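Local atomic coordinates of anti-sigma-I factor RsgI3 (Clostridium thermocellum, PDB entry 6QE7), a protein that probably holds the sigma factor SigI3 inactive until its extracellular sensing region, a tandem of PA14 domains that binds pectin, meets polysaccharide. Residues Ile28-Glu34 against Arg116-Leu122. Coordinates in Å, arbitrary orientation, origin at the centre of the assembly. Residues are numbered along the deposited sequence.
Sequences IDFDWGE and RAASAKL. With CA (calcium ion), chain D.
Short strand 29-31 pairs antiparallel with strand 119-125 in a sheet of the first PA14 domain: the axes of strands 29-31 and 119-122 approach to 4.7 Å at 163°, and the segments bury 612 Å² together. Ile28 O accepts from Leu122 N (2.9 Å), while a water accepts from Ile28 N (3.0 Å) and lies 3.2 Å from Leu122 O. The Ile28 side chain (m, t) turns inward, CB lying 3.9 Å from Leu122 CB and CG2 4.3 Å from Ala120 CB. Asp29 faces Lys121 in a non-hydrogen-bonded pair (CA-CA 4.4 Å); Asp29 OD1 and Lys121 NZ, 4.1 Å apart, are too distant for a salt bridge. Phe30 and Ala120 form the hydrogen-bonded pair (CA-CA 5.1 Å), with Phe30 N to Ala120 O 2.7 Å and Ala120 N to Phe30 O 3.0 Å. Asp31 sits across from Ser119 (CA-CA 4.3 Å) on the Asp29 and Lys121 face; its t rotamer brings OD1 2.9 Å from Gly33 N, an Asx turn. Next comes a classic beta bulge, Trp32 and Gly33 both opposing Ala118: Trp32 N reaches Ala118 O at 2.9 Å, and Ala118 N reaches Gly33 O at 2.8 Å. Gly33 has phi/psi 49/-121°, a positive phi that favours glycine. The Trp32 indole (chi1 m) places CE3 4.2 Å from Ala118 CB and CZ3 4.3 Å from Ala120 CB. At Glu34, CA lies 3.5 Å from Arg116 O. Ala117 O binds calcium at 2.3 Å, alongside Asp69, Asp70, Gln113, Val115 and two waters. Backbone pairing thus runs through the bulge to Ala118, next to the metal-bound carbonyl, so strand pairing and calcium coordination share one short piece of backbone.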
loop_
_atom_site.group_PDB
_atom_site.type_symbol
_atom_site.label_atom_id
_atom_site.label_comp_id
_atom_site.label_asym_id
_atom_site.label_seq_id
_atom_site.Cartn_x
_atom_site.Cartn_y
_atom_site.Cartn_z
ATOM N N ILE A 28 8.994 -18.240 -12.149
ATOM C CA ILE A 28 7.954 -17.215 -12.434
ATOM C C ILE A 28 7.341 -17.622 -13.745
ATOM O O ILE A 28 7.872 -17.270 -14.770
ATOM C CB ILE A 28 8.440 -15.741 -12.391
ATOM C CG1 ILE A 28 9.107 -15.419 -11.048
ATOM C CG2 ILE A 28 7.269 -14.806 -12.693
ATOM C CD1 ILE A 28 9.790 -14.066 -10.985
ATOM N N ASP A 29 6.277 -18.400 -13.607
ATOM C CA ASP A 29 5.533 -19.022 -14.713
ATOM C C ASP A 29 4.076 -19.234 -14.258
ATOM O O ASP A 29 3.689 -20.395 -14.010
ATOM C CB ASP A 29 6.143 -20.358 -15.111
ATOM C CG ASP A 29 5.535 -20.879 -16.412
ATOM O OD1 ASP A 29 4.945 -20.071 -17.145
ATOM O OD2 ASP A 29 5.646 -22.088 -16.697
ATOM N N PHE A 30 3.326 -18.146 -14.128
ATOM C CA PHE A 30 2.006 -18.148 -13.499
ATOM C C PHE A 30 0.973 -17.729 -14.511
ATOM O O PHE A 30 1.097 -16.694 -15.113
ATOM C CB PHE A 30 2.027 -17.238 -12.269
ATOM C CG PHE A 30 2.813 -17.773 -11.119
ATOM C CD1 PHE A 30 2.323 -18.821 -10.360
ATOM C CD2 PHE A 30 4.025 -17.229 -10.768
ATOM C CE1 PHE A 30 3.047 -19.336 -9.294
ATOM C CE2 PHE A 30 4.752 -17.740 -9.696
ATOM C CZ PHE A 30 4.230 -18.740 -8.917
ATOM N N ASP A 31 -0.106 -18.474 -14.584
ATOM C CA ASP A 31 -1.312 -17.967 -15.246
ATOM C C ASP A 31 -2.465 -18.184 -14.302
ATOM O O ASP A 31 -2.811 -19.284 -14.118
ATOM C CB ASP A 31 -1.546 -18.597 -16.616
ATOM C CG ASP A 31 -2.804 -18.056 -17.290
ATOM O OD1 ASP A 31 -3.542 -17.231 -16.679
ATOM O OD2 ASP A 31 -3.090 -18.508 -18.409
ATOM N N TRP A 32 -3.029 -17.112 -13.758
ATOM C CA TRP A 32 -4.055 -17.185 -12.691
ATOM C C TRP A 32 -5.428 -16.988 -13.302
ATOM O O TRP A 32 -6.405 -16.884 -12.536
ATOM C CB TRP A 32 -3.743 -16.160 -11.598
ATOM C CG TRP A 32 -2.466 -16.454 -10.900
ATOM C CD1 TRP A 32 -2.155 -17.610 -10.232
ATOM C CD2 TRP A 32 -1.324 -15.601 -10.792
ATOM N NE1 TRP A 32 -0.947 -17.491 -9.631
ATOM C CE2 TRP A 32 -0.392 -16.290 -9.993
ATOM C CE3 TRP A 32 -1.029 -14.307 -11.250
ATOM C CZ2 TRP A 32 0.839 -15.739 -9.660
ATOM C CZ3 TRP A 32 0.180 -13.759 -10.892
ATOM C CH2 TRP A 32 1.114 -14.483 -10.155
ATOM N N GLY A 33 -5.513 -17.042 -14.628
ATOM C CA GLY A 33 -6.765 -16.766 -15.341
ATOM C C GLY A 33 -7.374 -15.468 -14.848
ATOM O O GLY A 33 -6.675 -14.474 -14.935
ATOM N N GLU A 34 -8.598 -15.494 -14.322
ATOM C CA GLU A 34 -9.279 -14.321 -13.738
ATOM C C GLU A 34 -9.283 -14.440 -12.204
ATOM O O GLU A 34 -10.062 -13.713 -11.512
ATOM C CB GLU A 34 -10.672 -14.150 -14.366
ATOM C CG GLU A 34 -10.572 -13.789 -15.808
ATOM C CD GLU A 34 -11.895 -13.603 -16.506
ATOM O OE1 GLU A 34 -12.685 -14.603 -16.520
ATOM O OE2 GLU A 34 -12.128 -12.467 -17.000
ATOM N N ARG A 116 -9.828 -8.274 -14.365
ATOM C CA ARG A 116 -9.877 -9.289 -15.439
ATOM C C ARG A 116 -8.727 -10.271 -15.250
ATOM O O ARG A 116 -8.626 -10.905 -14.149
ATOM C CB ARG A 116 -9.885 -8.558 -16.763
ATOM C CG ARG A 116 -11.036 -7.561 -16.739
ATOM C CD ARG A 116 -11.455 -7.172 -18.125
ATOM N NE ARG A 116 -12.480 -6.133 -18.023
ATOM C CZ ARG A 116 -13.542 -6.035 -18.812
ATOM N NH1 ARG A 116 -13.739 -6.923 -19.768
ATOM N NH2 ARG A 116 -14.369 -5.017 -18.681
ATOM N N ALA A 117 -8.025 -10.555 -16.316
ATOM C CA ALA A 117 -7.067 -11.680 -16.351
ATOM C C ALA A 117 -5.797 -11.294 -15.600
ATOM O O ALA A 117 -5.502 -10.111 -15.486
ATOM C CB ALA A 117 -6.805 -12.028 -17.787
ATOM N N ALA A 118 -5.047 -12.263 -15.092
ATOM C CA ALA A 118 -3.789 -12.040 -14.333
ATOM C C ALA A 118 -2.788 -13.155 -14.672
ATOM O O ALA A 118 -3.185 -14.366 -14.582
ATOM C CB ALA A 118 -4.099 -11.944 -12.837
ATOM N N SER A 119 -1.566 -12.787 -15.068
ATOM C CA SER A 119 -0.457 -13.740 -15.322
ATOM C C SER A 119 0.905 -13.078 -15.185
ATOM O O SER A 119 1.009 -11.860 -15.389
ATOM C CB SER A 119 -0.578 -14.381 -16.718
ATOM O OG SER A 119 -0.757 -13.413 -17.754
ATOM N N ALA A 120 1.935 -13.872 -14.915
ATOM C CA ALA A 120 3.316 -13.366 -14.790
ATOM C C ALA A 120 4.283 -14.500 -15.126
ATOM O O ALA A 120 4.262 -15.583 -14.458
ATOM C CB ALA A 120 3.571 -12.800 -13.416
ATOM N N LYS A 121 5.157 -14.200 -16.057
ATOM C CA LYS A 121 6.194 -15.128 -16.576
ATOM C C LYS A 121 7.469 -14.367 -16.845
ATOM O O LYS A 121 7.372 -13.239 -17.464
ATOM C CB LYS A 121 5.763 -15.710 -17.916
ATOM C CG LYS A 121 4.480 -16.507 -17.813
ATOM C CD LYS A 121 3.895 -16.991 -19.099
ATOM C CE LYS A 121 2.527 -17.551 -18.790
ATOM N NZ LYS A 121 2.164 -18.611 -19.737
ATOM N N LEU A 122 8.577 -14.961 -16.412
ATOM C CA LEU A 122 9.937 -14.416 -16.609
ATOM C C LEU A 122 10.757 -15.419 -17.427
ATOM O O LEU A 122 10.959 -16.518 -16.935
ATOM C CB LEU A 122 10.583 -14.175 -15.244
ATOM C CG LEU A 122 12.031 -13.706 -15.275
ATOM C CD1 LEU A 122 12.138 -12.371 -15.954
ATOM C CD2 LEU A 122 12.618 -13.616 -13.881
HETATM CA CA CA D . -5.453 -7.810 -15.410
HETATM O O HOH W 1 11.207 -17.840 -14.076
HETATM O O HOH W 2 -6.386 -5.525 -16.616
HETATM O O HOH W 3 -6.318 -7.466 -17.991
#